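Local coordinates for Cyclo(L-leucyl-L-phenylalanyl) synthase (Streptomyces noursei, PDB 3OQV), which joins phenylalanine and leucine from their aminoacyl-tRNAs into a cyclic dipeptide, without ATP, on the way to the antibacterial albonoursin, at residues A[122-136]-A[180-194]. Numbering follows the deposited sequence. Where two conformers were deposited one is given.
With DTD (dithiane diol), chain B; PO4 (phosphate ion), chain D.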
# COMPACT_ATOMS: atom_id res chain seq x y z
N LEU A 122 -0.06 -2.21 -12.01
CA LEU A 122 -1.47 -1.99 -11.75
C LEU A 122 -1.89 -0.63 -12.34
O LEU A 122 -3.02 -0.47 -12.85
CB LEU A 122 -1.67 -2.00 -10.24
CG LEU A 122 -3.10 -1.90 -9.73
CD1 LEU A 122 -3.96 -2.99 -10.33
CD2 LEU A 122 -3.09 -2.01 -8.21
N GLN A 123 -0.95 0.30 -12.37
CA GLN A 123 -1.25 1.66 -12.81
C GLN A 123 -1.53 1.71 -14.30
O GLN A 123 -2.09 2.68 -14.81
CB GLN A 123 -0.08 2.59 -12.50
CG GLN A 123 0.04 2.99 -11.04
CD GLN A 123 0.99 4.14 -10.87
OE1 GLN A 123 2.11 4.09 -11.38
NE2 GLN A 123 0.53 5.22 -10.25
N GLU A 124 -1.13 0.66 -15.01
CA GLU A 124 -1.39 0.56 -16.45
C GLU A 124 -2.84 0.19 -16.77
O GLU A 124 -3.30 0.42 -17.89
CB GLU A 124 -0.43 -0.45 -17.09
CG GLU A 124 0.99 0.08 -17.19
CD GLU A 124 1.08 1.31 -18.09
OE1 GLU A 124 0.95 1.16 -19.33
OE2 GLU A 124 1.28 2.43 -17.56
N THR A 125 -3.54 -0.40 -15.81
CA THR A 125 -4.83 -1.00 -16.10
C THR A 125 -5.90 0.08 -16.20
O THR A 125 -5.84 1.09 -15.49
CB THR A 125 -5.24 -2.03 -15.03
OG1 THR A 125 -5.39 -1.37 -13.77
CG2 THR A 125 -4.18 -3.12 -14.90
N PRO A 126 -6.85 -0.10 -17.12
CA PRO A 126 -8.02 0.78 -17.20
C PRO A 126 -8.76 0.90 -15.87
O PRO A 126 -9.21 1.99 -15.51
CB PRO A 126 -8.90 0.08 -18.24
CG PRO A 126 -7.92 -0.57 -19.15
CD PRO A 126 -6.79 -1.03 -18.26
N GLU A 127 -8.88 -0.21 -15.15
CA GLU A 127 -9.56 -0.22 -13.87
C GLU A 127 -8.93 0.80 -12.92
O GLU A 127 -9.64 1.61 -12.31
CB GLU A 127 -9.50 -1.61 -13.23
CG GLU A 127 -10.34 -2.65 -13.94
CD GLU A 127 -9.54 -3.49 -14.93
OE1 GLU A 127 -8.44 -3.05 -15.36
OE2 GLU A 127 -10.00 -4.60 -15.25
N TYR A 128 -7.61 0.78 -12.81
CA TYR A 128 -6.91 1.70 -11.93
C TYR A 128 -7.07 3.13 -12.42
O TYR A 128 -7.30 4.04 -11.63
CB TYR A 128 -5.41 1.35 -11.85
CG TYR A 128 -4.58 2.38 -11.11
CD1 TYR A 128 -4.28 2.23 -9.77
CD2 TYR A 128 -4.12 3.53 -11.76
CE1 TYR A 128 -3.51 3.18 -9.08
CE2 TYR A 128 -3.32 4.48 -11.09
CZ TYR A 128 -3.03 4.29 -9.75
OH TYR A 128 -2.29 5.21 -9.05
N ARG A 129 -6.90 3.33 -13.73
CA ARG A 129 -6.92 4.67 -14.30
C ARG A 129 -8.26 5.35 -14.02
O ARG A 129 -8.31 6.52 -13.61
CB ARG A 129 -6.65 4.60 -15.81
CG ARG A 129 -5.27 4.01 -16.15
CD ARG A 129 -4.79 4.42 -17.55
NE ARG A 129 -5.84 4.26 -18.56
CZ ARG A 129 -5.91 3.24 -19.40
NH1 ARG A 129 -5.00 2.28 -19.38
NH2 ARG A 129 -6.90 3.19 -20.28
N ALA A 130 -9.34 4.61 -14.21
CA ALA A 130 -10.67 5.20 -14.03
C ALA A 130 -10.85 5.70 -12.59
O ALA A 130 -11.44 6.75 -12.35
CB ALA A 130 -11.75 4.20 -14.40
N VAL A 131 -10.34 4.93 -11.63
CA VAL A 131 -10.45 5.30 -10.23
C VAL A 131 -9.56 6.49 -9.94
O VAL A 131 -9.94 7.41 -9.23
CB VAL A 131 -10.13 4.12 -9.29
CG1 VAL A 131 -10.13 4.59 -7.83
CG2 VAL A 131 -11.15 3.01 -9.50
N ARG A 132 -8.36 6.48 -10.52
CA ARG A 132 -7.38 7.53 -10.28
C ARG A 132 -7.87 8.90 -10.75
O ARG A 132 -7.64 9.90 -10.09
CB ARG A 132 -6.05 7.16 -10.96
CG ARG A 132 -5.00 8.25 -10.94
CD ARG A 132 -4.28 8.32 -9.62
NE ARG A 132 -3.30 9.40 -9.60
CZ ARG A 132 -1.98 9.24 -9.72
NH1 ARG A 132 -1.46 8.03 -9.87
NH2 ARG A 132 -1.18 10.30 -9.65
N GLU A 133 -8.53 8.94 -11.90
CA GLU A 133 -9.28 10.12 -12.31
C GLU A 133 -10.10 10.68 -11.13
O GLU A 133 -10.08 11.88 -10.85
CB GLU A 133 -10.19 9.77 -13.49
CG GLU A 133 -10.72 10.96 -14.28
CD GLU A 133 -11.85 10.58 -15.23
OE1 GLU A 133 -11.76 9.51 -15.88
OE2 GLU A 133 -12.82 11.36 -15.34
N ARG A 134 -10.77 9.78 -10.41
CA ARG A 134 -11.72 10.18 -9.37
C ARG A 134 -11.00 10.65 -8.11
O ARG A 134 -11.39 11.65 -7.52
CB ARG A 134 -12.66 9.03 -9.02
CG ARG A 134 -13.89 8.95 -9.89
CD ARG A 134 -14.70 7.71 -9.56
NE ARG A 134 -14.88 6.87 -10.74
CZ ARG A 134 -14.73 5.56 -10.76
NH1 ARG A 134 -14.41 4.89 -9.66
NH2 ARG A 134 -14.92 4.90 -11.90
N THR A 135 -9.97 9.91 -7.69
CA THR A 135 -9.20 10.29 -6.51
C THR A 135 -8.40 11.59 -6.70
O THR A 135 -8.34 12.42 -5.80
CB THR A 135 -8.26 9.16 -6.00
OG1 THR A 135 -7.37 8.75 -7.05
CG2 THR A 135 -9.07 7.97 -5.50
N ASP A 136 -7.78 11.76 -7.87
CA ASP A 136 -7.13 13.02 -8.22
C ASP A 136 -8.08 14.20 -8.10
O ASP A 136 -7.80 15.15 -7.36
CB ASP A 136 -6.55 12.96 -9.64
CG ASP A 136 -5.23 12.21 -9.71
OD1 ASP A 136 -4.61 11.94 -8.65
OD2 ASP A 136 -4.81 11.87 -10.84
N LEU A 180 -0.84 9.77 -3.58
CA LEU A 180 -1.84 9.84 -4.65
C LEU A 180 -1.84 8.64 -5.58
O LEU A 180 -2.87 8.30 -6.14
CB LEU A 180 -1.72 11.14 -5.46
CG LEU A 180 -2.03 12.41 -4.67
CD1 LEU A 180 -1.99 13.64 -5.56
CD2 LEU A 180 -3.37 12.30 -3.94
N ALA A 181 -0.66 8.05 -5.83
CA ALA A 181 -0.58 6.78 -6.56
C ALA A 181 -1.29 5.63 -5.84
O ALA A 181 -1.82 4.73 -6.48
CB ALA A 181 0.90 6.42 -6.86
N GLU A 182 -1.25 5.64 -4.51
CA GLU A 182 -1.84 4.58 -3.67
C GLU A 182 -3.34 4.77 -3.48
O GLU A 182 -4.05 3.82 -3.14
CB GLU A 182 -1.17 4.58 -2.29
CG GLU A 182 0.28 4.07 -2.31
CD GLU A 182 0.82 3.83 -0.91
OE1 GLU A 182 0.51 4.63 -0.01
OE2 GLU A 182 1.51 2.81 -0.69
N ALA A 183 -3.80 5.99 -3.68
CA ALA A 183 -5.14 6.39 -3.26
C ALA A 183 -6.28 5.60 -3.91
O ALA A 183 -7.27 5.30 -3.24
CB ALA A 183 -5.34 7.90 -3.48
N PRO A 184 -6.18 5.30 -5.22
CA PRO A 184 -7.19 4.43 -5.84
C PRO A 184 -7.40 3.14 -5.05
O PRO A 184 -8.54 2.66 -4.94
CB PRO A 184 -6.59 4.13 -7.21
CG PRO A 184 -5.85 5.42 -7.55
CD PRO A 184 -5.23 5.84 -6.23
N LEU A 185 -6.33 2.60 -4.48
CA LEU A 185 -6.42 1.35 -3.72
C LEU A 185 -7.06 1.54 -2.35
O LEU A 185 -7.87 0.72 -1.92
CB LEU A 185 -5.04 0.70 -3.58
CG LEU A 185 -4.56 -0.03 -4.85
CD1 LEU A 185 -4.27 0.96 -5.96
CD2 LEU A 185 -3.31 -0.87 -4.57
N PHE A 186 -6.77 2.66 -1.68
CA PHE A 186 -7.38 2.89 -0.38
C PHE A 186 -8.76 3.56 -0.40
O PHE A 186 -9.52 3.43 0.55
CB PHE A 186 -6.40 3.46 0.67
CG PHE A 186 -5.87 4.85 0.37
CD1 PHE A 186 -6.65 5.96 0.59
CD2 PHE A 186 -4.51 5.03 0.09
CE1 PHE A 186 -6.14 7.24 0.39
CE2 PHE A 186 -3.99 6.31 -0.08
CZ PHE A 186 -4.79 7.42 0.10
N ALA A 187 -9.13 4.14 -1.55
CA ALA A 187 -10.43 4.76 -1.69
C ALA A 187 -11.44 3.85 -2.38
O ALA A 187 -12.64 3.93 -2.12
CB ALA A 187 -10.32 6.09 -2.42
N ASP A 188 -10.96 3.00 -3.29
CA ASP A 188 -11.88 2.34 -4.21
C ASP A 188 -11.29 1.05 -4.76
O ASP A 188 -11.29 0.84 -5.96
CB ASP A 188 -12.27 3.29 -5.36
CG ASP A 188 -13.55 2.84 -6.08
OD1 ASP A 188 -14.06 1.73 -5.79
OD2 ASP A 188 -14.01 3.56 -6.98
N SER A 189 -10.89 0.15 -3.87
CA SER A 189 -10.50 -1.20 -4.27
C SER A 189 -11.58 -1.99 -5.03
O SER A 189 -11.25 -2.76 -5.94
CB SER A 189 -10.02 -2.02 -3.07
OG SER A 189 -8.62 -1.82 -2.87
N PRO A 190 -12.87 -1.79 -4.67
CA PRO A 190 -13.86 -2.48 -5.49
C PRO A 190 -13.71 -2.14 -6.96
O PRO A 190 -13.75 -3.04 -7.80
CB PRO A 190 -15.21 -1.96 -4.95
CG PRO A 190 -14.91 -1.59 -3.52
CD PRO A 190 -13.46 -1.11 -3.51
N GLY A 191 -13.51 -0.86 -7.27
CA GLY A 191 -13.39 -0.44 -8.66
C GLY A 191 -12.05 -0.80 -9.28
O GLY A 191 -11.97 -1.14 -10.46
N VAL A 192 -10.98 -0.71 -8.50
CA VAL A 192 -9.65 -1.08 -8.98
C VAL A 192 -9.54 -2.57 -9.35
O VAL A 192 -8.87 -2.93 -10.34
CB VAL A 192 -8.56 -0.70 -7.95
CG1 VAL A 192 -7.20 -1.26 -8.36
CG2 VAL A 192 -8.46 0.84 -7.82
N PHE A 193 -10.13 -3.43 -8.53
CA PHE A 193 -9.94 -4.87 -8.68
C PHE A 193 -11.20 -5.55 -9.22
O PHE A 193 -11.28 -6.77 -9.27
CB PHE A 193 -9.52 -5.52 -7.34
CG PHE A 193 -8.21 -5.02 -6.83
CD1 PHE A 193 -7.02 -5.43 -7.43
CD2 PHE A 193 -8.16 -4.06 -5.83
CE1 PHE A 193 -5.79 -4.93 -7.00
CE2 PHE A 193 -6.94 -3.55 -5.39
CZ PHE A 193 -5.76 -3.98 -5.98
N SER A 194 -12.21 -4.74 -9.53
CA SER A 194 -13.50 -5.23 -10.06
C SER A 194 -14.15 -6.30 -9.19
O SER A 194 -14.49 -7.40 -9.66
CB SER A 194 -13.35 -5.76 -11.50
OG SER A 194 -12.37 -5.04 -12.24
S1 DTD B . -2.66 0.87 0.19
C1 DTD B . -2.17 1.20 1.85
C2 DTD B . -1.26 0.07 2.30
O2 DTD B . -1.24 -0.00 3.73
C3 DTD B . 0.13 0.28 1.72
O3 DTD B . 1.14 -0.25 2.59
C4 DTD B . 0.25 -0.38 0.35
S4 DTD B . -1.02 0.18 -0.74
P PO4 D . 2.01 8.49 -11.51
O1 PO4 D . 1.95 7.69 -10.22
O2 PO4 D . 1.77 9.94 -11.17
O3 PO4 D . 3.36 8.31 -12.17
O4 PO4 D . 0.94 8.00 -12.46
O HOH W 1 -12.38 1.00 -12.44
O HOH W 2 -10.25 -6.20 -12.85
O HOH W 3 -5.17 10.21 -6.56
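With CG anti to the backbone N (chi1 171°), Y128 turns its ring edge to A181 O and L185 CD1; V131, its CG1 likewise anti (174°), drops among P184, D188, G191 and V192. V131 CG1 rests 3.5 Å from D188 CB, while the V131 and V192 side chains cross at about a right angle, CG2 to CG2. P184 is the return knob, among Y128, V131, R132 and T135, its CG 3.6 Å from Y128 CE1. The helices pack knobs-into-holes, roughly antiparallel, beside the parallel sheet of the Rossmann fold, where L122 and L185 meet tip to tip through their CD2 methyls (3.8 Å) and both touch V65 of strand 59-67. R134 NH1 is salt-bridged to D188 OD2 (3.0 Å).

Y128 OH donates to A181 O (2.7 Å) and accepts from R132 NH1 and, in the amide plane of Q123, from Q123 NE2; a phenylalanine here would probably leave A181 O without this donor and Q123 and R132 without their shared acceptor. R132, its NE salt-bridged to D136, lays one guanidinium face over L180 O, which accepts from a water shared with T135 OG1 and D136 OD1. Q123 NE2 holds O1 of a phosphate, probably a crystallisation ion, R132 NH1 and NH2 adding weak bonds to O1 and O2. The network grips A181 O just before E182, which lines the dithiane diol pocket, and can probably accept an anion.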